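Local atomic coordinates of acyl-CoA dehydrogenase (PDB entry 5LNX), a protein that catalyses the FAD-dependent oxidation of 2,3-saturated acyl-CoA to 2,3-dehydroacyl-CoA, passing the hydrogens to an acceptor. Residues 260-263 with 264-267; 275-278 with 279-283. All coordinates share one frame; numbering follows the deposited sequence.

Overall arrangement
Both contacts are local and lie at one end of the helical C-terminal domain, about 32 Å from the centre of the chain to the centre of each. Contact 1 ends helix 229-265, and contact 2 starts helix 277-305. Their centres are about 11 Å apart, and Leu283 packs against Val260 and Ala263. Each is partly buried, but contact 1 has the more exposed residues, among them Asp261, Lys264 and Gln265. Both touch the same FAD. Contact 1 brings a positive charge to its diphosphate, whereas 275-278 with 279-283 lays an amide over the adenine and a hydrocarbon branch beside the ribose. Both also meet neighbouring subunits of the tetramer.

Contact 1. Residues 260-263 with 264-267; sequences VDYA and KQRV. With FAD (flavin-adenine dinucleotide), chain Q.
Tyr262 O takes two backbone N-H groups at the C-terminal end of helix 229-265. The bond from Arg266 N to Tyr262 O is 2.8 Å long, with an N-H...O angle of 155°. Gln265 N adds a weak second bond. This is the last turn of a long helix in the mainly helical C-terminal domain of the acyl-CoA dehydrogenase fold. Arg266 is the first residue to leave helical geometry. The neighbouring bonds are weak: Lys264 N to both Val260 O and Asp261 O, and Gln265 N to Asp261 O.

Tyr262 and Arg266 run side by side and point the same way. Tyr262 CG is swung away from its own backbone N, chi1 -178°, which brings the ring alongside Arg266 with one face to Arg266 CB. That carbon is offset toward the rim, in a CH-pi contact 3.9 Å from the centroid. Arg266 CG, likewise anti to its N, leads the rest of the chain on along the ring. Farther out, Arg266 CD lies 3.4 Å from Tyr262 OH. The ring also stacks with Tyr336. The aromatic group thus backs the aliphatic part of the arginine and probably limits how it can turn.

The Arg266 guanidinium plane lies 21° from that of the Tyr262 ring. Arg266 NE donates to the diphosphate at FAD O1A, 2.9 Å away, and Arg266 NH2 adds a weak bond to the same oxygen. The positive group probably offsets the negative charge of the diphosphate. Arg266 NH1 turns to another partner, Pro126 O of the third subunit, and so ties the cofactor site to the subunit interface.

Lys264 lies alongside Val260. Leu375 of the second subunit packs on Val260, and Leu376 of the second subunit on Lys264. Val260 CG1 meets Lys264 CD at 3.8 Å.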
ATOM      1  N   VAL D 260      19.131   4.043   9.678  1.00 38.07           N
ATOM      2  CA  VAL D 260      19.102   5.179  10.594  1.00 37.32           C
ATOM      3  C   VAL D 260      20.489   5.826  10.648  1.00 38.30           C
ATOM      4  O   VAL D 260      20.668   7.003  10.323  1.00 44.01           O
ATOM      5  CB  VAL D 260      18.679   4.751  12.014  1.00 38.64           C
ATOM      6  CG1 VAL D 260      18.941   5.869  13.024  1.00 42.57           C
ATOM      7  CG2 VAL D 260      17.212   4.359  12.036  1.00 38.44           C
ATOM      8  N   ASP D 261      21.447   5.025  11.085  1.00 35.45           N
ATOM      9  CA  ASP D 261      22.872   5.327  11.095  1.00 33.33           C
ATOM     10  C   ASP D 261      23.340   5.988   9.781  1.00 27.92           C
ATOM     11  O   ASP D 261      23.985   7.050   9.778  1.00 29.72           O
ATOM     12  CB  ASP D 261      23.620   3.963  11.359  1.00 33.56           C
ATOM     13  CG  ASP D 261      25.126   4.059  11.185  1.00 34.78           C
ATOM     14  OD1 ASP D 261      25.455   4.327  10.039  1.00 32.09           O
ATOM     15  OD2 ASP D 261      25.984   3.817  12.097  1.00 36.97           O
ATOM     16  N   TYR D 262      23.058   5.362   8.657  1.00 26.12           N
ATOM     17  CA  TYR D 262      23.506   5.953   7.369  1.00 26.79           C
ATOM     18  C   TYR D 262      22.861   7.319   7.137  1.00 28.88           C
ATOM     19  O   TYR D 262      23.507   8.235   6.638  1.00 35.26           O
ATOM     20  CB  TYR D 262      23.214   5.053   6.173  1.00 21.83           C
ATOM     21  CG  TYR D 262      23.709   5.607   4.861  1.00 19.83           C
ATOM     22  CD1 TYR D 262      25.025   5.393   4.419  1.00 18.17           C
ATOM     23  CD2 TYR D 262      22.858   6.342   4.044  1.00 19.45           C
ATOM     24  CE1 TYR D 262      25.473   5.916   3.212  1.00 16.98           C
ATOM     25  CE2 TYR D 262      23.301   6.888   2.845  1.00 18.97           C
ATOM     26  CZ  TYR D 262      24.606   6.663   2.428  1.00 18.30           C
ATOM     27  OH  TYR D 262      25.002   7.170   1.198  1.00 19.88           O
ATOM     28  N   ALA D 263      21.572   7.402   7.441  1.00 28.43           N
ATOM     29  CA  ALA D 263      20.736   8.562   7.132  1.00 28.21           C
ATOM     30  C   ALA D 263      21.112   9.793   7.944  1.00 29.53           C
ATOM     31  O   ALA D 263      20.698  10.912   7.612  1.00 25.22           O
ATOM     32  CB  ALA D 263      19.273   8.227   7.382  1.00 28.35           C
ATOM     33  N   LYS D 264      21.772   9.531   9.066  1.00 32.02           N
ATOM     34  CA  LYS D 264      22.186  10.538  10.042  1.00 34.56           C
ATOM     35  C   LYS D 264      23.517  11.144   9.641  1.00 35.95           C
ATOM     36  O   LYS D 264      23.770  12.334   9.879  1.00 41.21           O
ATOM     37  CB  LYS D 264      22.344   9.909  11.439  1.00 34.86           C
ATOM     38  CG  LYS D 264      21.048   9.834  12.232  1.00 37.79           C
ATOM     39  CD  LYS D 264      21.160   8.894  13.408  1.00 41.68           C
ATOM     40  CE  LYS D 264      21.839   9.589  14.570  1.00 41.79           C
ATOM     41  NZ  LYS D 264      22.140   8.617  15.653  1.00 44.95           N
ATOM     42  N   GLN D 265      24.359  10.289   9.068  1.00 33.16           N
ATOM     43  CA  GLN D 265      25.739  10.592   8.689  1.00 31.21           C
ATOM     44  C   GLN D 265      25.770  11.192   7.289  1.00 27.69           C
ATOM     45  O   GLN D 265      26.541  12.112   6.994  1.00 34.13           O
ATOM     46  CB  GLN D 265      26.574   9.285   8.706  1.00 34.82           C
ATOM     47  CG  GLN D 265      27.789   9.266   7.748  1.00 37.47           C
ATOM     48  CD  GLN D 265      28.081   7.927   7.027  1.00 40.63           C
ATOM     49  OE1 GLN D 265      28.389   7.925   5.819  1.00 40.90           O
ATOM     50  NE2 GLN D 265      27.905   6.803   7.709  1.00 39.53           N
ATOM     51  N   ARG D 266      24.964  10.636   6.408  1.00 24.21           N
ATOM     52  CA  ARG D 266      24.984  11.036   4.997  1.00 23.25           C
ATOM     53  C   ARG D 266      24.359  12.414   4.788  1.00 22.91           C
ATOM     54  O   ARG D 266      23.190  12.633   5.122  1.00 20.83           O
ATOM     55  CB  ARG D 266      24.248  10.033   4.122  1.00 20.67           C
ATOM     56  CG  ARG D 266      24.155  10.479   2.676  1.00 19.46           C
ATOM     57  CD  ARG D 266      25.503  10.449   1.981  1.00 17.67           C
ATOM     58  NE  ARG D 266      25.346  10.792   0.574  1.00 16.48           N
ATOM     59  CZ  ARG D 266      26.335  10.796  -0.316  1.00 17.32           C
ATOM     60  NH1 ARG D 266      27.580  10.572   0.073  1.00 16.79           N
ATOM     61  NH2 ARG D 266      26.084  11.088  -1.606  1.00 18.50           N
ATOM     62  N   VAL D 267      25.151  13.305   4.198  1.00 21.52           N
ATOM     63  CA  VAL D 267      24.791  14.705   4.056  1.00 22.58           C
ATOM     64  C   VAL D 267      24.594  14.989   2.586  1.00 21.68           C
ATOM     65  O   VAL D 267      25.425  14.603   1.758  1.00 25.49           O
ATOM     66  CB  VAL D 267      25.883  15.661   4.628  1.00 23.19           C
ATOM     67  CG1 VAL D 267      26.091  15.396   6.103  1.00 24.38           C
TER
HETATM   68  PA  FAD Q 404      22.053  10.448  -2.150  1.00 27.74           P
HETATM   69  O1A FAD Q 404      23.023  10.256  -1.001  1.00 24.25           O
HETATM   70  O2A FAD Q 404      21.895  11.728  -2.900  1.00 23.97           O
HETATM   71  O5B FAD Q 404      20.563  10.267  -1.538  1.00 27.66           O
HETATM   72  C5B FAD Q 404      20.262   9.150  -0.699  1.00 26.43           C
HETATM   73  C4B FAD Q 404      18.814   9.188  -0.201  1.00 24.79           C
HETATM   74  O4B FAD Q 404      18.564  10.465   0.369  1.00 24.32           O
HETATM   75  C3B FAD Q 404      17.807   8.978  -1.310  1.00 23.88           C
HETATM   76  O3B FAD Q 404      16.785   8.065  -0.901  1.00 22.53           O
HETATM   77  C2B FAD Q 404      17.226  10.344  -1.568  1.00 23.36           C
HETATM   78  O2B FAD Q 404      15.838  10.226  -1.884  1.00 21.47           O
HETATM   79  C1B FAD Q 404      17.421  11.029  -0.240  1.00 24.50           C
HETATM   80  N9A FAD Q 404      17.536  12.484  -0.296  1.00 25.93           N
HETATM   81  C8A FAD Q 404      18.665  13.215  -0.271  1.00 28.97           C
HETATM   82  N7A FAD Q 404      18.380  14.542  -0.270  1.00 30.67           N
HETATM   83  C5A FAD Q 404      17.031  14.642  -0.260  1.00 32.63           C
HETATM   84  C6A FAD Q 404      16.036  15.727  -0.220  1.00 32.16           C
HETATM   85  N6A FAD Q 404      16.456  16.997  -0.226  1.00 30.31           N
HETATM   86  N1A FAD Q 404      14.718  15.393  -0.177  1.00 35.13           N
HETATM   87  C2A FAD Q 404      14.296  14.106  -0.186  1.00 30.57           C
HETATM   88  N3A FAD Q 404      15.151  13.083  -0.198  1.00 29.19           N
HETATM   89  C4A FAD Q 404      16.484  13.281  -0.251  1.00 29.20           C
HETATM   90  N1  FAD Q 404      25.218   8.941 -12.285  1.00 40.24           N
HETATM   91  C2  FAD Q 404      25.599   9.554 -13.443  1.00 40.18           C
HETATM   92  O2  FAD Q 404      25.774  10.795 -13.449  1.00 31.82           O
HETATM   93  N3  FAD Q 404      25.766   8.849 -14.591  1.00 39.54           N
HETATM   94  C4  FAD Q 404      25.575   7.528 -14.675  1.00 34.77           C
HETATM   95  O4  FAD Q 404      25.761   6.922 -15.748  1.00 35.05           O
HETATM   96  C4X FAD Q 404      25.165   6.804 -13.468  1.00 33.03           C
HETATM   97  N5  FAD Q 404      24.939   5.478 -13.504  1.00 36.79           N
HETATM   98  C5X FAD Q 404      24.566   4.803 -12.385  1.00 33.93           C
HETATM   99  C6  FAD Q 404      24.404   3.423 -12.438  1.00 31.86           C
HETATM  100  C7  FAD Q 404      24.015   2.725 -11.316  1.00 30.83           C
HETATM  101  C7M FAD Q 404      23.808   1.241 -11.398  1.00 32.24           C
HETATM  102  C8  FAD Q 404      23.842   3.435 -10.047  1.00 30.41           C
HETATM  103  C8M FAD Q 404      23.421   2.703  -8.805  1.00 32.24           C
HETATM  104  C9  FAD Q 404      24.021   4.804  -9.984  1.00 30.77           C
HETATM  105  C9A FAD Q 404      24.387   5.541 -11.101  1.00 29.98           C
HETATM  106  N10 FAD Q 404      24.586   6.957 -11.050  1.00 27.97           N
HETATM  107  C10 FAD Q 404      24.995   7.599 -12.229  1.00 32.32           C
HETATM  108  C1' FAD Q 404      24.463   7.739  -9.802  1.00 24.48           C
HETATM  109  C2' FAD Q 404      23.054   8.101  -9.383  1.00 22.30           C
HETATM  110  O2' FAD Q 404      22.698   9.204 -10.189  1.00 23.27           O
HETATM  111  C3' FAD Q 404      22.989   8.454  -7.895  1.00 21.92           C
HETATM  112  O3' FAD Q 404      22.991   7.241  -7.105  1.00 21.50           O
HETATM  113  C4' FAD Q 404      21.796   9.326  -7.467  1.00 20.79           C
HETATM  114  O4' FAD Q 404      21.718  10.505  -8.283  1.00 22.42           O
HETATM  115  C5' FAD Q 404      21.848   9.731  -5.992  1.00 18.25           C
HETATM  116  O5' FAD Q 404      23.184   9.659  -5.468  1.00 17.56           O
HETATM  117  P   FAD Q 404      23.550   8.950  -4.032  1.00 19.77           P
HETATM  118  O1P FAD Q 404      23.567   7.461  -4.335  1.00 18.18           O
HETATM  119  O2P FAD Q 404      24.712   9.604  -3.307  1.00 16.56           O
HETATM  120  O3P FAD Q 404      22.210   9.200  -3.152  1.00 21.04           O

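Contact 2. Residues 275-278 with 279-283; sequences ANQG and ISFKL. With FAD (flavin-adenine dinucleotide), chain Q.
Gln277 and Phe281 share a chi1 of -84°, which carries each CG opposite its own carbonyl carbon and leads the two side chains out side by side. They stand one turn apart on the first turns of helix 277-305, in the helical C-terminal domain. Gln277 CB lies over one face of the Phe281 ring in a CH-pi contact, 4.3 Å from the centroid. The amide is tilted 38° from the ring, and Gln277 CG reaches Phe281 CE1 at 3.6 Å. At the end of the chain, Gln277 OE1 accepts from Gly278 N of the fourth subunit, and NE2 donates to the adenine N1A of another bound FAD. With an alanine in place of Gln277, that Gly278 N and N1A would probably lose these mates, and Phe281 CE1 and CZ the packing of CG and the amide.

Asn276 holds the N-cap position. Its carbonyl oxygen, not its side chain, receives the helix N-H groups: Ser280 N binds Asn276 O at 2.8 Å in the carbonyl plane, and Ile279 N approaches from above that plane. The Asn276 amide instead lies over the adenine, where ND2 also donates to Ile273 O. Ile279 CD1 comes 3.7 Å from FAD O3B of the ribose.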
ATOM      1  N   ALA D 275      16.993  14.582   7.817  1.00 24.85           N
ATOM      2  CA  ALA D 275      16.266  15.822   8.125  1.00 24.00           C
ATOM      3  C   ALA D 275      15.078  15.993   7.173  1.00 26.78           C
ATOM      4  O   ALA D 275      14.228  16.862   7.347  1.00 29.78           O
ATOM      5  CB  ALA D 275      17.199  17.022   8.021  1.00 23.91           C
ATOM      6  N   ASN D 276      15.070  15.194   6.122  1.00 29.66           N
ATOM      7  CA  ASN D 276      13.980  15.180   5.164  1.00 29.29           C
ATOM      8  C   ASN D 276      12.906  14.179   5.527  1.00 27.09           C
ATOM      9  O   ASN D 276      13.193  13.004   5.731  1.00 27.04           O
ATOM     10  CB  ASN D 276      14.511  14.834   3.797  1.00 30.59           C
ATOM     11  CG  ASN D 276      15.557  15.803   3.331  1.00 30.58           C
ATOM     12  OD1 ASN D 276      15.262  16.970   3.088  1.00 34.34           O
ATOM     13  ND2 ASN D 276      16.768  15.314   3.136  1.00 29.83           N
ATOM     14  N   GLN D 277      11.678  14.669   5.628  1.00 24.38           N
ATOM     15  CA  GLN D 277      10.524  13.863   6.004  1.00 24.13           C
ATOM     16  C   GLN D 277      10.269  12.711   5.011  1.00 23.27           C
ATOM     17  O   GLN D 277       9.844  11.638   5.381  1.00 18.28           O
ATOM     18  CB  GLN D 277       9.297  14.760   6.152  1.00 24.37           C
ATOM     19  CG  GLN D 277       9.200  15.420   7.511  1.00 24.16           C
ATOM     20  CD  GLN D 277       7.917  16.206   7.694  1.00 26.83           C
ATOM     21  OE1 GLN D 277       7.209  16.513   6.721  1.00 27.85           O
ATOM     22  NE2 GLN D 277       7.673  16.648   8.921  1.00 25.20           N
ATOM     23  N   GLY D 278      10.564  12.948   3.744  1.00 26.14           N
ATOM     24  CA  GLY D 278      10.595  11.876   2.750  1.00 26.77           C
ATOM     25  C   GLY D 278      11.341  10.664   3.296  1.00 29.88           C
ATOM     26  O   GLY D 278      10.917   9.517   3.084  1.00 32.41           O
ATOM     27  N   ILE D 279      12.431  10.922   4.016  1.00 28.48           N
ATOM     28  CA  ILE D 279      13.329   9.863   4.513  1.00 27.90           C
ATOM     29  C   ILE D 279      12.942   9.448   5.923  1.00 30.98           C
ATOM     30  O   ILE D 279      12.577   8.302   6.159  1.00 32.48           O
ATOM     31  CB  ILE D 279      14.806  10.298   4.465  1.00 27.03           C
ATOM     32  CG1 ILE D 279      15.299  10.391   3.022  1.00 27.40           C
ATOM     33  CG2 ILE D 279      15.698   9.354   5.244  1.00 27.36           C
ATOM     34  CD1 ILE D 279      15.135   9.120   2.214  1.00 29.66           C
ATOM     35  N   SER D 280      12.950  10.399   6.849  1.00 34.54           N
ATOM     36  CA  SER D 280      12.581  10.105   8.253  1.00 33.88           C
ATOM     37  C   SER D 280      11.275   9.313   8.402  1.00 28.34           C
ATOM     38  O   SER D 280      11.214   8.385   9.191  1.00 34.55           O
ATOM     39  CB  SER D 280      12.529  11.373   9.117  1.00 32.50           C
ATOM     40  OG  SER D 280      11.608  12.282   8.590  1.00 34.05           O
ATOM     41  N   PHE D 281      10.254   9.668   7.641  1.00 26.03           N
ATOM     42  CA  PHE D 281       8.934   8.995   7.712  1.00 28.25           C
ATOM     43  C   PHE D 281       8.953   7.493   7.352  1.00 26.90           C
ATOM     44  O   PHE D 281       8.201   6.711   7.939  1.00 23.35           O
ATOM     45  CB  PHE D 281       7.901   9.692   6.812  1.00 33.51           C
ATOM     46  CG  PHE D 281       7.226  10.882   7.453  1.00 36.46           C
ATOM     47  CD1 PHE D 281       7.893  11.679   8.375  1.00 38.99           C
ATOM     48  CD2 PHE D 281       5.925  11.228   7.096  1.00 40.74           C
ATOM     49  CE1 PHE D 281       7.263  12.780   8.943  1.00 42.03           C
ATOM     50  CE2 PHE D 281       5.288  12.335   7.658  1.00 41.22           C
ATOM     51  CZ  PHE D 281       5.963  13.115   8.580  1.00 40.86           C
ATOM     52  N   LYS D 282       9.790   7.128   6.381  1.00 23.05           N
ATOM     53  CA  LYS D 282      10.144   5.734   6.099  1.00 22.16           C
ATOM     54  C   LYS D 282      10.746   5.012   7.303  1.00 23.48           C
ATOM     55  O   LYS D 282      10.457   3.828   7.567  1.00 29.52           O
ATOM     56  CB  LYS D 282      11.179   5.649   4.988  1.00 22.81           C
ATOM     57  CG  LYS D 282      10.656   6.013   3.607  1.00 24.63           C
ATOM     58  CD  LYS D 282      11.722   5.765   2.559  1.00 26.72           C
ATOM     59  CE  LYS D 282      11.334   6.356   1.218  1.00 29.36           C
ATOM     60  NZ  LYS D 282      10.056   5.801   0.678  1.00 32.75           N
ATOM     61  N   LEU D 283      11.604   5.712   8.009  1.00 21.12           N
ATOM     62  CA  LEU D 283      12.334   5.135   9.121  1.00 21.62           C
ATOM     63  C   LEU D 283      11.353   4.812  10.223  1.00 22.35           C
ATOM     64  O   LEU D 283      11.480   3.793  10.929  1.00 21.04           O
ATOM     65  CB  LEU D 283      13.413   6.128   9.637  1.00 21.73           C
ATOM     66  CG  LEU D 283      14.600   6.387   8.694  1.00 20.41           C
ATOM     67  CD1 LEU D 283      15.498   7.475   9.243  1.00 22.42           C
ATOM     68  CD2 LEU D 283      15.423   5.127   8.481  1.00 20.71           C
TER
HETATM   69  PA  FAD Q 404      22.053  10.448  -2.150  1.00 27.74           P
HETATM   70  O1A FAD Q 404      23.023  10.256  -1.001  1.00 24.25           O
HETATM   71  O2A FAD Q 404      21.895  11.728  -2.900  1.00 23.97           O
HETATM   72  O5B FAD Q 404      20.563  10.267  -1.538  1.00 27.66           O
HETATM   73  C5B FAD Q 404      20.262   9.150  -0.699  1.00 26.43           C
HETATM   74  C4B FAD Q 404      18.814   9.188  -0.201  1.00 24.79           C
HETATM   75  O4B FAD Q 404      18.564  10.465   0.369  1.00 24.32           O
HETATM   76  C3B FAD Q 404      17.807   8.978  -1.310  1.00 23.88           C
HETATM   77  O3B FAD Q 404      16.785   8.065  -0.901  1.00 22.53           O
HETATM   78  C2B FAD Q 404      17.226  10.344  -1.568  1.00 23.36           C
HETATM   79  O2B FAD Q 404      15.838  10.226  -1.884  1.00 21.47           O
HETATM   80  C1B FAD Q 404      17.421  11.029  -0.240  1.00 24.50           C
HETATM   81  N9A FAD Q 404      17.536  12.484  -0.296  1.00 25.93           N
HETATM   82  C8A FAD Q 404      18.665  13.215  -0.271  1.00 28.97           C
HETATM   83  N7A FAD Q 404      18.380  14.542  -0.270  1.00 30.67           N
HETATM   84  C5A FAD Q 404      17.031  14.642  -0.260  1.00 32.63           C
HETATM   85  C6A FAD Q 404      16.036  15.727  -0.220  1.00 32.16           C
HETATM   86  N6A FAD Q 404      16.456  16.997  -0.226  1.00 30.31           N
HETATM   87  N1A FAD Q 404      14.718  15.393  -0.177  1.00 35.13           N
HETATM   88  C2A FAD Q 404      14.296  14.106  -0.186  1.00 30.57           C
HETATM   89  N3A FAD Q 404      15.151  13.083  -0.198  1.00 29.19           N
HETATM   90  C4A FAD Q 404      16.484  13.281  -0.251  1.00 29.20           C
HETATM   91  N1  FAD Q 404      25.218   8.941 -12.285  1.00 40.24           N
HETATM   92  C2  FAD Q 404      25.599   9.554 -13.443  1.00 40.18           C
HETATM   93  O2  FAD Q 404      25.774  10.795 -13.449  1.00 31.82           O
HETATM   94  N3  FAD Q 404      25.766   8.849 -14.591  1.00 39.54           N
HETATM   95  C4  FAD Q 404      25.575   7.528 -14.675  1.00 34.77           C
HETATM   96  O4  FAD Q 404      25.761   6.922 -15.748  1.00 35.05           O
HETATM   97  C4X FAD Q 404      25.165   6.804 -13.468  1.00 33.03           C
HETATM   98  N5  FAD Q 404      24.939   5.478 -13.504  1.00 36.79           N
HETATM   99  C5X FAD Q 404      24.566   4.803 -12.385  1.00 33.93           C
HETATM  100  C6  FAD Q 404      24.404   3.423 -12.438  1.00 31.86           C
HETATM  101  C7  FAD Q 404      24.015   2.725 -11.316  1.00 30.83           C
HETATM  102  C7M FAD Q 404      23.808   1.241 -11.398  1.00 32.24           C
HETATM  103  C8  FAD Q 404      23.842   3.435 -10.047  1.00 30.41           C
HETATM  104  C8M FAD Q 404      23.421   2.703  -8.805  1.00 32.24           C
HETATM  105  C9  FAD Q 404      24.021   4.804  -9.984  1.00 30.77           C
HETATM  106  C9A FAD Q 404      24.387   5.541 -11.101  1.00 29.98           C
HETATM  107  N10 FAD Q 404      24.586   6.957 -11.050  1.00 27.97           N
HETATM  108  C10 FAD Q 404      24.995   7.599 -12.229  1.00 32.32           C
HETATM  109  C1' FAD Q 404      24.463   7.739  -9.802  1.00 24.48           C
HETATM  110  C2' FAD Q 404      23.054   8.101  -9.383  1.00 22.30           C
HETATM  111  O2' FAD Q 404      22.698   9.204 -10.189  1.00 23.27           O
HETATM  112  C3' FAD Q 404      22.989   8.454  -7.895  1.00 21.92           C
HETATM  113  O3' FAD Q 404      22.991   7.241  -7.105  1.00 21.50           O
HETATM  114  C4' FAD Q 404      21.796   9.326  -7.467  1.00 20.79           C
HETATM  115  O4' FAD Q 404      21.718  10.505  -8.283  1.00 22.42           O
HETATM  116  C5' FAD Q 404      21.848   9.731  -5.992  1.00 18.25           C
HETATM  117  O5' FAD Q 404      23.184   9.659  -5.468  1.00 17.56           O
HETATM  118  P   FAD Q 404      23.550   8.950  -4.032  1.00 19.77           P
HETATM  119  O1P FAD Q 404      23.567   7.461  -4.335  1.00 18.18           O
HETATM  120  O2P FAD Q 404      24.712   9.604  -3.307  1.00 16.56           O
HETATM  121  O3P FAD Q 404      22.210   9.200  -3.152  1.00 21.04           O